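Peptide ABC transporter permease (Staphylococcus hominis, PDB 6EXS) transports peptides across the membrane as a POT family member, taking up a thioalcohol-conjugated dipeptide that is a precursor of human axillary malodour. Local coordinates at the C3H site. Residues are numbered along the deposited sequence; one frame, centred on the assembly and turned at random.

The C3H site. Residues 33, 36, 158-159, 162, 302, 305-306, 335-340, 403, 406. With C3H (2-[[(2~{R})-2-azanyl-3-[(3~{S})-3-methyl-1-oxidanyl-hexan-3-yl]sulfanyl-propanoyl]amino]ethanoic acid), chain B.
In this POT family transporter of the major facilitator fold, the partly occupied malodour precursor C3H, a Cys-Gly dipeptide with a thioether-linked 3-methyl-1-hydroxyhexan-3-yl group, lies almost wholly buried in the central cavity. Packing is tightest around the thioalcohol. Its hydroxyl, C3H O, both donates and accepts, giving a bond to Phe335 O on a carbonyl lone pair (2.8 Å) and taking a nearly straight one from Asn339 N (3.0 Å, 163° at H) at the start of helix 338-357. The ring of Tyr403 flanks the alkyl chain, CD1 3.4 Å from C3H C6 and C2 at its in-plane edge, while its OH donates to Gly305 O (2.6 Å), which should help hold the ring in place. Gln302, CG anti to the backbone N (chi1 -161°) and bent at chi2, brings its amide alongside the thioether sulphur. The Gln336 amide lies against methyl C4, and Cys406 SG approaches the propyl tip C. Midway, the cysteine alpha-amino C3H N donates to Gln336 O (3.0 Å), and the guanidinium of Arg36 turns its edge to C7, its faces flanked by Tyr33 and Ser306. The glycine end is gripped less evenly, with weak bonds and a water. Tyr33, with amide N1 above the rim of one ring face, reaches carboxyl C3H O2 with its hydroxyl OH (2.8 Å), a hydrogen bond; Asn159 ND2 gives O3 a weak, bent one (123° at H). A water bridges Asn339 OD1 to peptide carbonyl O1 and, weakly, to O3.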
loop_
_atom_site.group_PDB
_atom_site.type_symbol
_atom_site.label_atom_id
_atom_site.label_comp_id
_atom_site.label_asym_id
_atom_site.label_seq_id
_atom_site.Cartn_x
_atom_site.Cartn_y
_atom_site.Cartn_z
ATOM N N TYR A 33 -4.241 9.139 1.205
ATOM C CA TYR A 33 -4.981 8.805 -0.004
ATOM C C TYR A 33 -5.525 10.028 -0.724
ATOM O O TYR A 33 -5.660 9.984 -1.939
ATOM C CB TYR A 33 -6.058 7.741 0.257
ATOM C CG TYR A 33 -5.442 6.366 0.424
ATOM C CD1 TYR A 33 -4.793 5.739 -0.636
ATOM C CD2 TYR A 33 -5.437 5.729 1.659
ATOM C CE1 TYR A 33 -4.169 4.504 -0.475
ATOM C CE2 TYR A 33 -4.817 4.490 1.833
ATOM C CZ TYR A 33 -4.170 3.892 0.765
ATOM O OH TYR A 33 -3.581 2.665 0.908
ATOM N N ARG A 36 -2.479 11.404 -2.529
ATOM C CA ARG A 36 -2.252 10.393 -3.572
ATOM C C ARG A 36 -3.200 10.567 -4.772
ATOM O O ARG A 36 -2.762 10.503 -5.922
ATOM C CB ARG A 36 -2.418 8.982 -2.981
ATOM C CG ARG A 36 -1.155 8.142 -2.990
ATOM C CD ARG A 36 -1.153 7.194 -4.172
ATOM N NE ARG A 36 -1.465 5.811 -3.803
ATOM C CZ ARG A 36 -2.668 5.248 -3.881
ATOM N NH1 ARG A 36 -3.717 5.954 -4.289
ATOM N NH2 ARG A 36 -2.831 3.977 -3.551
ATOM N N VAL A 158 -8.819 2.931 7.781
ATOM C CA VAL A 158 -7.994 2.936 6.564
ATOM C C VAL A 158 -8.881 3.203 5.329
ATOM O O VAL A 158 -8.677 4.203 4.637
ATOM C CB VAL A 158 -7.137 1.627 6.430
ATOM C CG1 VAL A 158 -6.442 1.546 5.071
ATOM C CG2 VAL A 158 -6.108 1.512 7.556
ATOM N N ASN A 159 -9.879 2.326 5.088
ATOM C CA ASN A 159 -10.828 2.415 3.971
ATOM C C ASN A 159 -11.780 3.611 4.076
ATOM O O ASN A 159 -12.159 4.155 3.031
ATOM C CB ASN A 159 -11.591 1.116 3.777
ATOM C CG ASN A 159 -10.717 -0.065 3.471
ATOM O OD1 ASN A 159 -10.658 -1.026 4.236
ATOM N ND2 ASN A 159 -10.027 -0.031 2.342
ATOM N N ALA A 162 -9.528 6.466 2.956
ATOM C CA ALA A 162 -9.350 6.250 1.521
ATOM C C ALA A 162 -10.618 6.555 0.706
ATOM O O ALA A 162 -10.492 6.968 -0.443
ATOM C CB ALA A 162 -8.889 4.828 1.256
ATOM N N GLN A 302 -3.940 -4.333 -9.599
ATOM C CA GLN A 302 -4.656 -3.507 -8.618
ATOM C C GLN A 302 -4.016 -2.113 -8.386
ATOM O O GLN A 302 -4.723 -1.115 -8.440
ATOM C CB GLN A 302 -4.838 -4.262 -7.290
ATOM C CG GLN A 302 -5.929 -3.696 -6.386
ATOM C CD GLN A 302 -5.512 -2.472 -5.603
ATOM O OE1 GLN A 302 -4.350 -2.259 -5.276
ATOM N NE2 GLN A 302 -6.467 -1.647 -5.258
ATOM N N GLY A 305 -4.586 1.039 -10.821
ATOM C CA GLY A 305 -5.803 1.836 -10.842
ATOM C C GLY A 305 -5.577 3.252 -10.343
ATOM O O GLY A 305 -6.461 4.105 -10.482
ATOM N N SER A 306 -4.397 3.510 -9.719
ATOM C CA SER A 306 -4.021 4.820 -9.178
ATOM C C SER A 306 -3.246 5.684 -10.167
ATOM O O SER A 306 -3.130 6.881 -9.934
ATOM C CB SER A 306 -3.214 4.661 -7.892
ATOM O OG SER A 306 -2.047 3.882 -8.100
ATOM N N PHE A 335 -12.308 7.879 -8.850
ATOM C CA PHE A 335 -11.913 6.526 -9.263
ATOM C C PHE A 335 -11.194 5.800 -8.112
ATOM O O PHE A 335 -11.249 4.576 -8.062
ATOM C CB PHE A 335 -10.942 6.583 -10.450
ATOM C CG PHE A 335 -11.550 6.777 -11.814
ATOM C CD1 PHE A 335 -12.574 5.947 -12.264
ATOM C CD2 PHE A 335 -11.038 7.726 -12.690
ATOM C CE1 PHE A 335 -13.110 6.104 -13.543
ATOM C CE2 PHE A 335 -11.569 7.874 -13.975
ATOM C CZ PHE A 335 -12.608 7.071 -14.386
ATOM N N GLN A 336 -10.513 6.561 -7.205
ATOM C CA GLN A 336 -9.764 6.070 -6.027
ATOM C C GLN A 336 -10.658 5.625 -4.856
ATOM O O GLN A 336 -10.177 4.928 -3.954
ATOM C CB GLN A 336 -8.772 7.140 -5.515
ATOM C CG GLN A 336 -7.769 7.631 -6.536
ATOM C CD GLN A 336 -6.993 6.483 -7.096
ATOM O OE1 GLN A 336 -7.231 6.048 -8.225
ATOM N NE2 GLN A 336 -6.095 5.932 -6.285
ATOM N N SER A 337 -11.921 6.084 -4.854
ATOM C CA SER A 337 -12.938 5.812 -3.845
ATOM C C SER A 337 -13.697 4.505 -4.121
ATOM O O SER A 337 -14.352 3.995 -3.201
ATOM C CB SER A 337 -13.928 6.980 -3.764
ATOM O OG SER A 337 -13.349 8.148 -3.198
ATOM N N ILE A 338 -13.603 3.956 -5.367
ATOM C CA ILE A 338 -14.326 2.740 -5.772
ATOM C C ILE A 338 -13.931 1.512 -4.917
ATOM O O ILE A 338 -14.798 0.905 -4.288
ATOM C CB ILE A 338 -14.252 2.446 -7.302
ATOM C CG1 ILE A 338 -14.810 3.637 -8.132
ATOM C CG2 ILE A 338 -15.011 1.136 -7.636
ATOM C CD1 ILE A 338 -14.533 3.596 -9.602
ATOM N N ASN A 339 -12.646 1.152 -4.923
ATOM C CA ASN A 339 -12.074 0.030 -4.182
ATOM C C ASN A 339 -12.346 0.112 -2.647
ATOM O O ASN A 339 -12.875 -0.864 -2.123
ATOM C CB ASN A 339 -10.589 -0.105 -4.519
ATOM C CG ASN A 339 -9.859 -1.229 -3.879
ATOM O OD1 ASN A 339 -9.485 -1.135 -2.721
ATOM N ND2 ASN A 339 -9.534 -2.259 -4.658
ATOM N N PRO A 340 -12.069 1.244 -1.929
ATOM C CA PRO A 340 -12.409 1.299 -0.491
ATOM C C PRO A 340 -13.909 1.196 -0.188
ATOM O O PRO A 340 -14.262 0.625 0.844
ATOM C CB PRO A 340 -11.826 2.637 -0.025
ATOM C CG PRO A 340 -10.949 3.111 -1.132
ATOM C CD PRO A 340 -11.448 2.508 -2.379
ATOM N N TYR A 403 -12.701 -1.517 -12.191
ATOM C CA TYR A 403 -12.380 -1.314 -10.774
ATOM C C TYR A 403 -13.142 -2.310 -9.885
ATOM O O TYR A 403 -12.552 -2.884 -8.972
ATOM C CB TYR A 403 -12.723 0.124 -10.343
ATOM C CG TYR A 403 -11.670 1.145 -10.718
ATOM C CD1 TYR A 403 -10.470 1.228 -10.013
ATOM C CD2 TYR A 403 -11.883 2.046 -11.757
ATOM C CE1 TYR A 403 -9.502 2.174 -10.345
ATOM C CE2 TYR A 403 -10.907 2.968 -12.123
ATOM C CZ TYR A 403 -9.723 3.042 -11.403
ATOM O OH TYR A 403 -8.763 3.963 -11.746
ATOM N N CYS A 406 -11.794 -5.958 -10.125
ATOM C CA CYS A 406 -10.529 -6.021 -9.395
ATOM C C CYS A 406 -10.698 -6.070 -7.867
ATOM O O CYS A 406 -10.005 -6.848 -7.202
ATOM C CB CYS A 406 -9.599 -4.893 -9.816
ATOM S SG CYS A 406 -7.858 -5.243 -9.500
HETATM O O2 C3H B . -5.814 1.159 1.494
HETATM C C11 C3H B . -6.820 0.645 1.157
HETATM O O3 C3H B . -7.175 -0.537 1.524
HETATM C C10 C3H B . -7.816 1.244 0.207
HETATM N N1 C3H B . -7.222 2.152 -0.744
HETATM C C9 C3H B . -6.701 1.722 -1.881
HETATM O O1 C3H B . -5.910 0.792 -1.944
HETATM C C8 C3H B . -7.116 2.393 -3.148
HETATM N N C3H B . -7.751 3.665 -2.831
HETATM C C7 C3H B . -5.904 2.677 -4.037
HETATM S S C3H B . -5.617 1.565 -5.440
HETATM C C3 C3H B . -6.967 1.726 -6.728
HETATM C C4 C3H B . -6.833 3.111 -7.307
HETATM C C5 C3H B . -8.300 1.421 -6.032
HETATM C C6 C3H B . -9.566 1.694 -6.813
HETATM O O C3H B . -10.367 2.652 -6.203
HETATM C C2 C3H B . -6.788 0.693 -7.837
HETATM C C1 C3H B . -7.916 -0.315 -7.982
HETATM C C C3H B . -7.654 -1.278 -9.107
HETATM O O HOH W 1 -7.341 -1.603 -1.263
#